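Local coordinates for protein N-acetylmuramoyl-L-alanine amidase (PDB 7AGM) that probably hydrolyses, as a zinc-binding amidase, the amide bond between N-acetylmuramic acid and L-alanine in cell-wall peptidoglycan, at residues R62-L67 / T74-G79; G117-Y122 / T155-G160; S124-L127 / Q131-P134. One frame throughout, in Å; residues are numbered along the deposited sequence. Where two conformers were deposited one is given.

Contact 1 of 3, residues R62-L67 / T74-G79; sequences RVRAAL and TAMSRG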
loop_
_atom_site.group_PDB
_atom_site.type_symbol
_atom_site.label_atom_id
_atom_site.label_comp_id
_atom_site.label_asym_id
_atom_site.label_seq_id
_atom_site.Cartn_x
_atom_site.Cartn_y
_atom_site.Cartn_z
ATOM N N ARG A 62 -10.355 -3.939 6.462
ATOM C CA ARG A 62 -9.970 -4.414 7.783
ATOM C C ARG A 62 -9.014 -3.441 8.456
ATOM O O ARG A 62 -9.155 -3.165 9.654
ATOM C CB ARG A 62 -9.372 -5.812 7.666
ATOM C CG ARG A 62 -10.412 -6.833 7.205
ATOM C CD ARG A 62 -9.784 -8.157 6.795
ATOM N NE ARG A 62 -10.769 -9.055 6.186
ATOM C CZ ARG A 62 -11.530 -9.908 6.862
ATOM N NH1 ARG A 62 -11.426 -10.003 8.181
ATOM N NH2 ARG A 62 -12.398 -10.673 6.213
ATOM N N VAL A 63 -8.052 -2.894 7.700
ATOM C CA VAL A 63 -7.166 -1.867 8.246
ATOM C C VAL A 63 -7.976 -0.665 8.720
ATOM O O VAL A 63 -7.768 -0.152 9.824
ATOM C CB VAL A 63 -6.103 -1.457 7.206
ATOM C CG1 VAL A 63 -5.356 -0.192 7.657
ATOM C CG2 VAL A 63 -5.114 -2.604 6.948
ATOM N N ARG A 64 -8.921 -0.205 7.893
ATOM C CA ARG A 64 -9.709 0.971 8.257
ATOM C C ARG A 64 -10.474 0.750 9.555
ATOM O O ARG A 64 -10.500 1.623 10.431
ATOM C CB ARG A 64 -10.679 1.357 7.141
ATOM C CG ARG A 64 -11.592 2.481 7.595
ATOM C CD ARG A 64 -12.434 3.017 6.499
ATOM N NE ARG A 64 -13.510 2.106 6.156
ATOM C CZ ARG A 64 -14.436 2.391 5.254
ATOM N NH1 ARG A 64 -14.405 3.560 4.626
ATOM N NH2 ARG A 64 -15.387 1.513 4.982
ATOM N N ALA A 65 -11.141 -0.401 9.680
ATOM C CA ALA A 65 -11.903 -0.686 10.892
ATOM C C ALA A 65 -11.018 -0.641 12.134
ATOM O O ALA A 65 -11.414 -0.085 13.165
ATOM C CB ALA A 65 -12.575 -2.053 10.770
ATOM N N ALA A 66 -9.809 -1.204 12.054
ATOM C CA ALA A 66 -8.932 -1.205 13.219
ATOM C C ALA A 66 -8.455 0.202 13.553
ATOM O O ALA A 66 -8.385 0.574 14.730
ATOM C CB ALA A 66 -7.756 -2.159 13.003
ATOM N N LEU A 67 -8.157 1.009 12.531
ATOM C CA LEU A 67 -7.744 2.391 12.773
ATOM C C LEU A 67 -8.867 3.197 13.413
ATOM O O LEU A 67 -8.633 3.954 14.362
ATOM C CB LEU A 67 -7.280 3.048 11.471
ATOM C CG LEU A 67 -5.960 2.507 10.929
ATOM C CD1 LEU A 67 -5.613 3.202 9.624
ATOM C CD2 LEU A 67 -4.836 2.674 11.956
ATOM N N THR A 74 -9.668 8.319 8.933
ATOM C CA THR A 74 -9.276 7.695 7.680
ATOM C C THR A 74 -10.079 8.252 6.514
ATOM O O THR A 74 -11.207 8.743 6.665
ATOM C CB THR A 74 -9.422 6.155 7.708
ATOM O OG1 THR A 74 -10.795 5.796 7.913
ATOM C CG2 THR A 74 -8.565 5.531 8.810
ATOM N N ALA A 75 -9.473 8.131 5.334
ATOM C CA ALA A 75 -10.150 8.287 4.057
ATOM C C ALA A 75 -9.569 7.257 3.105
ATOM O O ALA A 75 -8.435 6.809 3.287
ATOM C CB ALA A 75 -9.988 9.690 3.460
ATOM N N MET A 76 -10.354 6.866 2.104
ATOM C CA MET A 76 -9.936 5.853 1.144
ATOM C C MET A 76 -9.933 6.399 -0.279
ATOM O O MET A 76 -10.691 7.311 -0.624
ATOM C CB MET A 76 -10.807 4.593 1.246
ATOM C CG MET A 76 -10.598 3.831 2.546
ATOM S SD MET A 76 -11.524 2.294 2.601
ATOM C CE MET A 76 -10.931 1.479 1.125
ATOM N N SER A 77 -9.070 5.824 -1.114
ATOM C CA SER A 77 -8.956 6.265 -2.497
ATOM C C SER A 77 -10.101 5.784 -3.377
ATOM O O SER A 77 -10.322 6.361 -4.445
ATOM C CB SER A 77 -7.639 5.770 -3.088
ATOM O OG SER A 77 -7.622 4.358 -3.116
ATOM N N ARG A 78 -10.819 4.739 -2.972
ATOM C CA ARG A 78 -11.957 4.254 -3.735
ATOM C C ARG A 78 -12.985 3.708 -2.762
ATOM O O ARG A 78 -12.670 3.381 -1.615
ATOM C CB ARG A 78 -11.550 3.200 -4.774
ATOM C CG ARG A 78 -10.889 1.956 -4.203
ATOM C CD ARG A 78 -10.615 1.000 -5.351
ATOM N NE ARG A 78 -9.689 -0.101 -5.089
ATOM C CZ ARG A 78 -10.024 -1.393 -5.091
ATOM N NH1 ARG A 78 -11.290 -1.767 -5.269
ATOM N NH2 ARG A 78 -9.087 -2.316 -4.917
ATOM N N GLY A 79 -14.222 3.600 -3.247
ATOM C CA GLY A 79 -15.346 3.286 -2.389
ATOM C C GLY A 79 -16.080 2.005 -2.727
ATOM O O GLY A 79 -17.116 1.714 -2.122
HETATM O O HOH W 1 -12.477 5.882 5.489
#
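Thr74 meets helical segment 62-67 with both branches of its side chain, and each branch finds a different partner. Its OG1 lies against the aliphatic part of Arg64, 3.4 Å from Arg64 CG, the two side chains crossing at about a right angle. Its methyl goes to Leu67, with Thr74 CG2 3.8 Å from Leu67 CD1 and almost as near to Leu67 CB. The first torsion sorts the branches: at chi1 62° OG1 sits between the backbone N and the carbonyl carbon, leaving CG2 anti to the carbonyl carbon and facing the leucine. The hydroxyl is also joined to Arg64 by a water, which lies 3.0 Å from Thr74 OG1 and accepts a hydrogen bond of 3.1 Å from Arg64 NH1. That water stands in the plane of the guanidinium, at its edge.

Ala75 turns its methyl away from the helix, as the alternation of a strand requires, and Met76 turns back toward it. Met76 SD lies over one face of the Arg64 guanidinium, 3.7 Å from Arg64 NH1 and displaced toward the rim of the group. The bend in the arginine chain at chi3 (74°) carries the guanidinium over the methionine after an extended start. The group is thus packed on one face by sulfur and hydrogen-bonded at its edge by water, with no direct hydrogen bond between the segments.

The axes of helical segment 62-67 and strand segment 74-76 run nearly antiparallel (164°), 9.5 Å apart at closest approach. This is the helix-to-strand half of a beta-alpha-beta crossover from strand 10-15 through helix 52-69 to parallel strand 73-76. That last strand is an outermost one of the mixed sheet, its Ala75 bonded through the backbone to Val11 and Leu13, while helix 198-219 packs against Val63 and Ala66.

Contact 2 of 3, residues G117-Y122 / T155-G160; sequences GFHVLY and TYIGQG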
loop_
_atom_site.group_PDB
_atom_site.type_symbol
_atom_site.label_atom_id
_atom_site.label_comp_id
_atom_site.label_asym_id
_atom_site.label_seq_id
_atom_site.Cartn_x
_atom_site.Cartn_y
_atom_site.Cartn_z
ATOM N N GLY A 117 6.571 -13.535 0.422
ATOM C CA GLY A 117 6.854 -12.548 1.444
ATOM C C GLY A 117 6.542 -11.133 0.984
ATOM O O GLY A 117 6.145 -10.883 -0.156
ATOM N N PHE A 118 6.722 -10.200 1.916
ATOM C CA PHE A 118 6.329 -8.805 1.728
ATOM C C PHE A 118 7.513 -7.934 1.309
ATOM O O PHE A 118 8.679 -8.237 1.585
ATOM C CB PHE A 118 5.719 -8.228 3.018
ATOM C CG PHE A 118 6.740 -7.934 4.092
ATOM C CD1 PHE A 118 7.436 -6.724 4.105
ATOM C CD2 PHE A 118 7.022 -8.869 5.079
ATOM C CE1 PHE A 118 8.394 -6.463 5.077
ATOM C CE2 PHE A 118 7.979 -8.610 6.058
ATOM C CZ PHE A 118 8.664 -7.397 6.053
ATOM N N HIS A 119 7.200 -6.811 0.668
ATOM C CA HIS A 119 8.177 -5.736 0.561
ATOM C C HIS A 119 7.480 -4.387 0.654
ATOM O O HIS A 119 6.321 -4.232 0.250
ATOM C CB HIS A 119 9.173 -5.893 -0.623
ATOM C CG HIS A 119 8.552 -5.877 -1.989
ATOM N ND1 HIS A 119 7.696 -6.862 -2.438
ATOM C CD2 HIS A 119 8.724 -5.029 -3.032
ATOM C CE1 HIS A 119 7.339 -6.598 -3.683
ATOM N NE2 HIS A 119 7.951 -5.491 -4.068
ATOM N N VAL A 120 8.191 -3.426 1.247
ATOM C CA VAL A 120 7.681 -2.082 1.500
ATOM C C VAL A 120 8.436 -1.127 0.592
ATOM O O VAL A 120 9.664 -1.003 0.692
ATOM C CB VAL A 120 7.822 -1.668 2.974
ATOM C CG1 VAL A 120 7.267 -0.248 3.187
ATOM C CG2 VAL A 120 7.108 -2.668 3.886
ATOM N N LEU A 121 7.700 -0.460 -0.295
ATOM C CA LEU A 121 8.268 0.466 -1.265
ATOM C C LEU A 121 8.187 1.892 -0.744
ATOM O O LEU A 121 7.205 2.285 -0.105
ATOM C CB LEU A 121 7.520 0.397 -2.597
ATOM C CG LEU A 121 7.627 -0.861 -3.469
ATOM C CD1 LEU A 121 7.042 -2.119 -2.810
ATOM C CD2 LEU A 121 6.957 -0.593 -4.810
ATOM N N TYR A 122 9.216 2.679 -1.048
ATOM C CA TYR A 122 9.204 4.092 -0.709
ATOM C C TYR A 122 9.947 4.865 -1.790
ATOM O O TYR A 122 10.843 4.333 -2.452
ATOM C CB TYR A 122 9.793 4.351 0.683
ATOM C CG TYR A 122 11.228 3.903 0.856
ATOM C CD1 TYR A 122 11.539 2.577 1.142
ATOM C CD2 TYR A 122 12.282 4.817 0.745
ATOM C CE1 TYR A 122 12.862 2.174 1.306
ATOM C CE2 TYR A 122 13.592 4.429 0.913
ATOM C CZ TYR A 122 13.885 3.111 1.189
ATOM O OH TYR A 122 15.210 2.764 1.343
ATOM N N THR A 155 11.608 -12.839 -0.572
ATOM C CA THR A 155 12.828 -13.549 -0.923
ATOM C C THR A 155 13.324 -13.227 -2.327
ATOM O O THR A 155 14.407 -13.685 -2.705
ATOM C CB THR A 155 12.589 -15.062 -0.822
ATOM O OG1 THR A 155 11.504 -15.434 -1.685
ATOM C CG2 THR A 155 12.250 -15.466 0.610
ATOM N N TYR A 156 12.570 -12.445 -3.100
ATOM C CA TYR A 156 12.805 -12.313 -4.532
ATOM C C TYR A 156 12.961 -10.880 -5.021
ATOM O O TYR A 156 13.261 -10.686 -6.205
ATOM C CB TYR A 156 11.674 -12.993 -5.327
ATOM C CG TYR A 156 10.312 -12.357 -5.125
ATOM C CD1 TYR A 156 9.507 -12.710 -4.045
ATOM C CD2 TYR A 156 9.839 -11.396 -6.008
ATOM C CE1 TYR A 156 8.265 -12.126 -3.858
ATOM C CE2 TYR A 156 8.594 -10.805 -5.826
ATOM C CZ TYR A 156 7.814 -11.173 -4.749
ATOM O OH TYR A 156 6.580 -10.589 -4.562
ATOM N N ILE A 157 12.760 -9.877 -4.167
ATOM C CA ILE A 157 12.913 -8.482 -4.558
ATOM C C ILE A 157 13.184 -7.696 -3.286
ATOM O O ILE A 157 12.750 -8.085 -2.198
ATOM C CB ILE A 157 11.658 -7.967 -5.312
ATOM C CG1 ILE A 157 11.876 -6.532 -5.812
ATOM C CG2 ILE A 157 10.421 -8.075 -4.422
ATOM C CD1 ILE A 157 10.757 -6.014 -6.686
ATOM N N GLY A 158 13.932 -6.602 -3.419
ATOM C CA GLY A 158 14.243 -5.753 -2.289
ATOM C C GLY A 158 15.307 -6.344 -1.381
ATOM O O GLY A 158 15.902 -7.392 -1.657
ATOM N N GLN A 159 15.542 -5.649 -0.267
ATOM C CA GLN A 159 16.527 -6.061 0.733
ATOM C C GLN A 159 15.866 -6.049 2.104
ATOM O O GLN A 159 15.501 -4.984 2.612
ATOM C CB GLN A 159 17.753 -5.145 0.714
ATOM C CG GLN A 159 18.598 -5.275 -0.543
ATOM C CD GLN A 159 19.157 -6.676 -0.731
ATOM O OE1 GLN A 159 19.403 -7.397 0.239
ATOM N NE2 GLN A 159 19.355 -7.071 -1.985
ATOM N N GLY A 160 15.702 -7.230 2.695
ATOM C CA GLY A 160 15.100 -7.330 4.011
ATOM C C GLY A 160 13.674 -6.838 4.078
ATOM O O GLY A 160 13.188 -6.503 5.162
HETATM O O HOH W 2 6.206 -9.040 -2.088
#
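Ile157 places its CG2 methyl squarely over one face of the His119 imidazole, a CH-pi contact with CG2 3.5 Å from the ring centroid and only 8° off the ring normal. The isoleucine torsions divide its two branches: CG1 runs anti to the backbone N (chi1 -176°), which leaves CG2 between the N and the carbonyl carbon, aimed at the ring. At the end of the extended CG1 branch, Ile157 CD1 comes 3.9 Å from His119 NE2. At chi1 63° His119 CG likewise stands between its backbone N and carbonyl carbon, which turns a ring face to Ile157.

His119 ND1 lies 2.7 Å from a water oxygen in the plane of the ring. The same water donates to Gly117 O and, at 2.9 Å, to Tyr156 OH, bridging three groups where the segments share no direct hydrogen bond. The tyrosine hydroxyl is further held by Asp109.

The side chain of His119 lies about 9 Å from the zinc ion, outside its coordination by His17, Glu52 and His107. Strand 119-123 runs between strands 178-185 and 162-165, its His119 bonded through the backbone to Glu182, while segment 155-160 belongs to the loop leading from helix 134-148 into edge strand 162-165.

Contact 3 of 3, residues S124-L127 / Q131-P134; sequences SPPL and QSGP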
loop_
_atom_site.group_PDB
_atom_site.type_symbol
_atom_site.label_atom_id
_atom_site.label_comp_id
_atom_site.label_asym_id
_atom_site.label_seq_id
_atom_site.Cartn_x
_atom_site.Cartn_y
_atom_site.Cartn_z
ATOM N N SER A 124 12.417 6.880 -3.786
ATOM C CA SER A 124 13.852 7.121 -3.741
ATOM C C SER A 124 14.374 7.211 -5.168
ATOM O O SER A 124 14.023 6.374 -6.004
ATOM C CB SER A 124 14.553 5.996 -2.983
ATOM O OG SER A 124 15.949 6.237 -2.907
ATOM N N PRO A 125 15.207 8.215 -5.499
ATOM C CA PRO A 125 15.651 9.323 -4.647
ATOM C C PRO A 125 14.497 10.233 -4.244
ATOM O O PRO A 125 13.530 10.386 -4.993
ATOM C CB PRO A 125 16.618 10.103 -5.557
ATOM C CG PRO A 125 17.021 9.150 -6.610
ATOM C CD PRO A 125 15.843 8.258 -6.827
ATOM N N PRO A 126 14.582 10.826 -3.059
ATOM C CA PRO A 126 13.462 11.636 -2.573
ATOM C C PRO A 126 13.296 12.917 -3.377
ATOM O O PRO A 126 14.264 13.515 -3.861
ATOM C CB PRO A 126 13.854 11.940 -1.126
ATOM C CG PRO A 126 15.368 11.917 -1.143
ATOM C CD PRO A 126 15.722 10.820 -2.120
ATOM N N LEU A 127 12.041 13.352 -3.491
ATOM C CA LEU A 127 11.692 14.568 -4.210
ATOM C C LEU A 127 11.297 15.719 -3.297
ATOM O O LEU A 127 11.096 16.835 -3.790
ATOM C CB LEU A 127 10.553 14.291 -5.203
ATOM C CG LEU A 127 10.923 13.329 -6.337
ATOM C CD1 LEU A 127 9.675 12.922 -7.103
ATOM C CD2 LEU A 127 11.933 13.974 -7.270
ATOM N N GLN A 131 9.610 12.757 1.712
ATOM C CA GLN A 131 10.180 11.559 1.115
ATOM C C GLN A 131 11.571 11.264 1.651
ATOM O O GLN A 131 11.959 10.095 1.747
ATOM C CB GLN A 131 10.219 11.701 -0.405
ATOM C CG GLN A 131 8.821 11.767 -1.012
ATOM C CD GLN A 131 8.831 11.872 -2.522
ATOM O OE1 GLN A 131 9.839 11.599 -3.175
ATOM N NE2 GLN A 131 7.700 12.280 -3.086
ATOM N N SER A 132 12.324 12.304 2.008
ATOM C CA SER A 132 13.708 12.128 2.427
ATOM C C SER A 132 13.825 11.636 3.862
ATOM O O SER A 132 14.797 10.950 4.197
ATOM C CB SER A 132 14.460 13.453 2.273
ATOM O OG SER A 132 15.788 13.346 2.741
ATOM N N GLY A 133 12.869 11.986 4.720
ATOM C CA GLY A 133 12.967 11.692 6.132
ATOM C C GLY A 133 11.850 10.806 6.648
ATOM O O GLY A 133 12.008 9.590 6.790
ATOM N N PRO A 134 10.696 11.410 6.953
ATOM C CA PRO A 134 9.609 10.632 7.580
ATOM C C PRO A 134 9.174 9.399 6.800
ATOM O O PRO A 134 8.890 8.365 7.417
ATOM C CB PRO A 134 8.481 11.660 7.734
ATOM C CG PRO A 134 9.201 12.986 7.816
ATOM C CD PRO A 134 10.400 12.855 6.910
#
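A short, local surface contact joins the loop 124-127 to the end of the helix 129-132 that comes directly after it, just beyond strand 119-123. Pro126 and Gln131 are closest in backbone, with their CA atoms 4.9 Å apart, and a single direct hydrogen bond links the segments. Leu127 N donates it to Gln131 OE1, at 2.8 Å and with an N-H...O angle of 151°. The donor approaches from above the plane of the amide, 55° out of it, so the bond is short but not directed at a lone pair.

The glutamine reaches back from the helix to the preceding loop to make this bond. Its CG is anti to the carbonyl carbon (chi1 -66°) and the chain is extended beyond it, which brings the amide alongside the Leu127 side chain, the two pointing the same way. Leu127 CB consequently lies 3.4 Å from Gln131 OE1.

Pro126 supplies the apolar half. The CB corner of its ring rests on the backbone between Gln131 and Ser132, with Pro126 CB 3.5 Å from Ser132 N, and also touches both side chains at their CB atoms, at 3.7 Å for Gln131 and 3.8 Å for Ser132. The proline CG reaches over Ser132 CA and CB. Pro125, which follows a cis peptide bond, directs its side chain away from the helix, and its carbonyl oxygen is taken by Arg33.

Gln131 is the buried residue among exposed neighbours, and its amide is used at both ends. OE1 accepts from Ser123 OG as well as from Leu127 N, while NE2 donates to the carbonyl oxygens of Asn172 and Ala174. Such bonding at both ends fixes which way round the amide lies, and it implies that one side chain ties the loop, its own short helix and the 172-174 region together.

In the fold
From the N terminus, contact 1 comes first and closes the short turn between helix 52-69 and strand 73-76, at one edge of the mixed sheet. It is complete before the chain reaches the others. Contact 2 then opens on strand 119-123 and closes a much longer loop, returning through helix 134-148 to the segment ahead of strand 162-165 at the sheet's other edge. Contact 3 is nested inside that loop, stapling the exit of strand 119-123 to helix 129-132. Contacts 1 and 2 lie on opposite sides of the chain's centre, with centres about 24 Å apart, and reach the same sheet; contacts 2 and 3 adjoin only in sequence, their centres about 18 Å apart.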